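Local coordinates for protein periplasmic chaperone Spy (Escherichia coli, PDB 5WO2) that acts as an ATP-independent periplasmic chaperone that, as a cradle-shaped homodimer, limits protein aggregation and lets substrates fold while bound, at residues Lys86-Asn89 with Ala90-Lys94; Ala64-Leu67 with Ala68-Thr72. All coordinates share one frame; numbering follows the deposited sequence. Where two conformers were deposited one is given.

Contact 1: Lys86-Asn89 with Ala90-Lys94; sequences KQFN and ANFEK. With ZN (zinc ion), chain J.
Within helix 82-94, the last helix of the chain, Q87 and N91 lie one turn apart and join their side-chain amides. NE2 of Q87 donates to OD1 of N91 at 2.9 Å, with an N-H...O angle of 147°. The acceptor lies in the amide plane of Q87, but the donor sits above the carbonyl plane of N91. The two amide planes are turned 47° against each other. In Q87 the chain starts anti to the backbone N (chi1 -177°) and then bends at chi2, which swings NE2 along the helix toward N91. F88 and F92 lie side by side and point the same way, CE1 of F88 4.1 Å from CD2 of F92. OE2 of E93 binds a zinc ion at 2.1 Å, with OE1 more distant at 2.7 Å, so the carboxylate grips the metal unequally. ND2 of N91 hydrogen-bonds D4, while OD1 and ND2 of N89 hydrogen-bond H38 of the second subunit and Y77 respectively. The F88 ring meets Y77 edge-to-face, and F92 stacks on H38 of the second subunit, which shares the zinc. Backbone bonds such as N91 N to Q87 O, 2.9 Å, hold the turns together. The arrangement is that of an i to i+4 helical contact, with an amide pair on one side and an aromatic pair at the dimer interface.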
loop_
_atom_site.group_PDB
_atom_site.type_symbol
_atom_site.label_atom_id
_atom_site.label_comp_id
_atom_site.label_asym_id
_atom_site.label_seq_id
_atom_site.Cartn_x
_atom_site.Cartn_y
_atom_site.Cartn_z
ATOM N N LYS B 86 -2.719 13.646 22.769
ATOM C CA LYS B 86 -2.267 14.865 22.106
ATOM C C LYS B 86 -1.005 14.565 21.335
ATOM O O LYS B 86 -0.831 15.025 20.220
ATOM C CB LYS B 86 -2.001 16.000 23.091
ATOM C CG LYS B 86 -3.254 16.630 23.693
ATOM C CD LYS B 86 -3.005 18.093 24.123
ATOM C CE LYS B 86 -1.899 18.258 25.175
ATOM N NZ LYS B 86 -2.357 17.993 26.593
ATOM N N GLN B 87 -0.126 13.783 21.946
ATOM C CA GLN B 87 1.153 13.458 21.333
ATOM C C GLN B 87 0.985 12.507 20.166
ATOM O O GLN B 87 1.600 12.669 19.116
ATOM C CB GLN B 87 2.090 12.839 22.356
ATOM C CG GLN B 87 3.466 12.540 21.793
ATOM C CD GLN B 87 4.233 13.808 21.403
ATOM O OE1 GLN B 87 4.400 14.720 22.216
ATOM N NE2 GLN B 87 4.686 13.867 20.152
ATOM N N PHE B 88 0.193 11.467 20.377
ATOM C CA PHE B 88 -0.191 10.587 19.289
ATOM C C PHE B 88 -0.754 11.385 18.122
ATOM O O PHE B 88 -0.386 11.137 16.975
ATOM C CB PHE B 88 -1.216 9.578 19.776
ATOM C CG PHE B 88 -1.720 8.635 18.712
ATOM C CD1 PHE B 88 -2.684 9.034 17.785
ATOM C CD2 PHE B 88 -1.274 7.331 18.669
ATOM C CE1 PHE B 88 -3.168 8.157 16.847
ATOM C CE2 PHE B 88 -1.778 6.438 17.700
ATOM C CZ PHE B 88 -2.705 6.865 16.801
ATOM N N ASN B 89 -1.605 12.368 18.401
ATOM C CA ASN B 89 -2.222 13.118 17.298
ATOM C C ASN B 89 -1.157 13.963 16.602
ATOM O O ASN B 89 -1.160 14.062 15.401
ATOM C CB ASN B 89 -3.377 13.991 17.764
ATOM C CG ASN B 89 -4.636 13.179 18.038
ATOM O OD1 ASN B 89 -4.927 12.227 17.345
ATOM N ND2 ASN B 89 -5.339 13.529 19.100
ATOM N N ALA B 90 -0.227 14.535 17.351
ATOM C CA ALA B 90 0.832 15.307 16.707
ATOM C C ALA B 90 1.720 14.430 15.825
ATOM O O ALA B 90 2.075 14.811 14.689
ATOM C CB ALA B 90 1.652 16.020 17.759
ATOM N N ASN B 91 2.083 13.256 16.330
ATOM C CA ASN B 91 2.886 12.312 15.558
ATOM C C ASN B 91 2.195 11.893 14.297
ATOM O O ASN B 91 2.826 11.630 13.290
ATOM C CB ASN B 91 3.206 11.063 16.369
ATOM C CG ASN B 91 4.102 11.337 17.550
ATOM O OD1 ASN B 91 4.685 12.412 17.681
ATOM N ND2 ASN B 91 4.210 10.350 18.435
ATOM N N PHE B 92 0.871 11.797 14.373
ATOM C CA PHE B 92 0.066 11.357 13.263
ATOM C C PHE B 92 0.260 12.315 12.079
ATOM O O PHE B 92 0.298 11.900 10.913
ATOM C CB PHE B 92 -1.423 11.269 13.688
ATOM C CG PHE B 92 -2.287 10.472 12.723
ATOM C CD1 PHE B 92 -2.818 11.062 11.585
ATOM C CD2 PHE B 92 -2.552 9.124 12.942
ATOM C CE1 PHE B 92 -3.596 10.318 10.652
ATOM C CE2 PHE B 92 -3.338 8.387 12.032
ATOM C CZ PHE B 92 -3.842 8.982 10.890
ATOM N N GLU B 93 0.380 13.594 12.379
ATOM C CA GLU B 93 0.502 14.610 11.334
ATOM C C GLU B 93 1.808 14.462 10.550
ATOM O O GLU B 93 1.894 14.881 9.404
ATOM C CB GLU B 93 0.446 16.005 11.954
ATOM C CG GLU B 93 -0.788 16.222 12.794
ATOM C CD GLU B 93 -2.067 15.921 12.035
ATOM O OE1 GLU B 93 -2.215 16.288 10.844
ATOM O OE2 GLU B 93 -2.898 15.269 12.650
ATOM N N LYS B 94 2.828 13.896 11.192
ATOM C CA LYS B 94 4.135 13.725 10.570
ATOM C C LYS B 94 4.282 12.413 9.809
ATOM O O LYS B 94 5.195 12.267 8.999
ATOM C CB LYS B 94 5.218 13.816 11.633
ATOM C CG LYS B 94 5.145 15.083 12.486
ATOM C CD LYS B 94 6.296 15.202 13.505
ATOM C CE LYS B 94 6.344 14.013 14.476
ATOM N NZ LYS B 94 6.923 14.329 15.823
HETATM ZN ZN ZN J . -4.409 14.693 11.295
#

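Contact 2: Ala64-Leu67 with Ala68-Thr72. With ZN (zinc ion), chain Y; ZN (zinc ion), chain V.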
loop_
_atom_site.group_PDB
_atom_site.type_symbol
_atom_site.label_atom_id
_atom_site.label_comp_id
_atom_site.label_asym_id
_atom_site.label_seq_id
_atom_site.Cartn_x
_atom_site.Cartn_y
_atom_site.Cartn_z
ATOM N N ALA B 64 -9.642 -5.271 3.714
ATOM C CA ALA B 64 -9.384 -6.072 4.902
ATOM C C ALA B 64 -8.212 -5.493 5.692
ATOM O O ALA B 64 -8.282 -5.359 6.913
ATOM C CB ALA B 64 -9.093 -7.495 4.533
ATOM N N ASN B 65 -7.144 -5.155 4.982
ATOM C CA ASN B 65 -5.925 -4.704 5.636
ATOM C C ASN B 65 -6.119 -3.360 6.299
ATOM O O ASN B 65 -5.679 -3.149 7.419
ATOM C CB ASN B 65 -4.779 -4.633 4.639
ATOM C CG ASN B 65 -4.282 -5.999 4.233
ATOM O OD1 ASN B 65 -4.514 -6.994 4.927
ATOM N ND2 ASN B 65 -3.573 -6.057 3.124
ATOM N N MET B 66 -6.749 -2.433 5.586
ATOM C CA MET B 66 -7.026 -1.113 6.135
ATOM C C MET B 66 -7.958 -1.182 7.327
ATOM O O MET B 66 -7.693 -0.518 8.327
ATOM C CB MET B 66 -7.621 -0.192 5.075
ATOM C CG MET B 66 -6.641 0.316 4.039
ATOM S SD MET B 66 -5.258 1.238 4.708
ATOM C CE MET B 66 -5.938 2.091 6.097
ATOM N N LEU B 67 -9.026 -1.986 7.265
ATOM C CA LEU B 67 -9.929 -2.063 8.396
ATOM C C LEU B 67 -9.196 -2.581 9.626
ATOM O O LEU B 67 -9.449 -2.137 10.750
ATOM C CB LEU B 67 -11.132 -2.976 8.106
ATOM C CG LEU B 67 -12.201 -2.446 7.165
ATOM C CD1 LEU B 67 -13.276 -3.534 6.834
ATOM C CD2 LEU B 67 -12.858 -1.255 7.951
ATOM N N ALA B 68 -8.326 -3.556 9.443
ATOM C CA ALA B 68 -7.642 -4.140 10.609
ATOM C C ALA B 68 -6.692 -3.101 11.182
ATOM O O ALA B 68 -6.599 -2.929 12.396
ATOM C CB ALA B 68 -6.894 -5.381 10.232
ATOM N N HIS B 69 -6.013 -2.379 10.297
ATOM C CA HIS B 69 -5.021 -1.377 10.719
ATOM C C HIS B 69 -5.692 -0.233 11.463
ATOM O O HIS B 69 -5.246 0.169 12.541
ATOM C CB HIS B 69 -4.265 -0.805 9.519
ATOM C CG HIS B 69 -3.194 0.183 9.889
ATOM N ND1 HIS B 69 -2.020 -0.191 10.516
ATOM C CD2 HIS B 69 -3.115 1.528 9.725
ATOM C CE1 HIS B 69 -1.266 0.878 10.711
ATOM N NE2 HIS B 69 -1.904 1.934 10.238
ATOM N N MET B 70 -6.771 0.304 10.901
ATOM C CA MET B 70 -7.456 1.403 11.598
ATOM C C MET B 70 -8.068 0.922 12.882
ATOM O O MET B 70 -8.066 1.686 13.848
ATOM C CB MET B 70 -8.502 2.086 10.706
ATOM C CG MET B 70 -7.808 2.793 9.479
ATOM S SD MET B 70 -8.953 3.932 8.653
ATOM C CE MET B 70 -9.721 2.742 7.660
ATOM N N GLU B 71 -8.569 -0.323 12.926
ATOM C CA GLU B 71 -9.206 -0.770 14.149
ATOM C C GLU B 71 -8.153 -0.894 15.218
ATOM O O GLU B 71 -8.391 -0.505 16.357
ATOM C CB GLU B 71 -9.946 -2.097 14.007
ATOM C CG GLU B 71 -10.613 -2.505 15.326
ATOM C CD GLU B 71 -11.716 -3.548 15.203
ATOM O OE1 GLU B 71 -11.941 -4.093 14.117
ATOM O OE2 GLU B 71 -12.377 -3.834 16.229
ATOM N N THR B 72 -6.994 -1.423 14.854
ATOM C CA THR B 72 -5.878 -1.590 15.782
ATOM C C THR B 72 -5.398 -0.237 16.307
ATOM O O THR B 72 -5.234 -0.068 17.507
ATOM C CB THR B 72 -4.726 -2.360 15.097
ATOM O OG1 THR B 72 -5.194 -3.669 14.751
ATOM C CG2 THR B 72 -3.537 -2.523 15.998
HETATM ZN ZN ZN Y . -1.529 -2.259 11.189
HETATM ZN ZN ZN V . -1.125 3.682 10.366
HETATM O O HOH W 1 -11.740 -3.895 11.611
#
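M66 and M70 cross at an angle on one side of the helix, one turn apart. M66 was deposited in two conformers, and the side-chain contact holds for the one modelled here. In it the methyl CE of M66 does the touching: it lies 3.9 Å from CG of M70 and 4.1 Å from CE of M70. In this conformer the M66 chain leaves its backbone beside the N (chi1 -74°) and bends at chi2 and again at chi3, which turns its end back toward the later turn. M70 runs extended through chi2 and bends at chi3. The backbone bond of the same pair, M70 N to M66 O, is 2.9 Å and almost straight at 175°.

H69 has its imidazole between two zinc ions. ND1 binds one at 2.2 Å, and NE2 binds the other at 1.9 Å. The second ion is also bound by the C-terminal carboxylate of T97, so the site ties this helix to the chain end. With a metal on each nitrogen, the rotation of the ring is probably well fixed.

A water sits between L67 O and OE1 of E71. Its bond to L67 O is weak, and that to OE1 is unusually short, so the bridge is doubtful. L67 O also accepts the backbone N of E71. Further on, T72 OG1 donates to A68 O at 2.8 Å. T72 N reaches the same oxygen from the opposite face of its plane, so two bonds grip it.

All this lies on the long helix 48-77. T72 packs against I18 and M19 of helix 9-21, while M66 rests on I55 and M70 on Q54 of the second subunit.

Overall arrangement
Contact 2 comes first along the chain, in the long helix 48-77, and contact 1 follows in helix 82-94, the next helix. Their centres are about 19 Å apart, and their nearest atoms about 7 Å, so they do not touch. Contact 2 lies near the middle of the chain, about 6 Å from its centre, and contact 1 about 17 Å out. Each is a local contact within one helix of this all-helical chain, a fragment of Spy that carries its LTXXQ-family region. Both reach the second subunit and both have side chains on zinc ions. The two helices therefore both contribute to the dimer, the form in which Spy makes its elongated cradle.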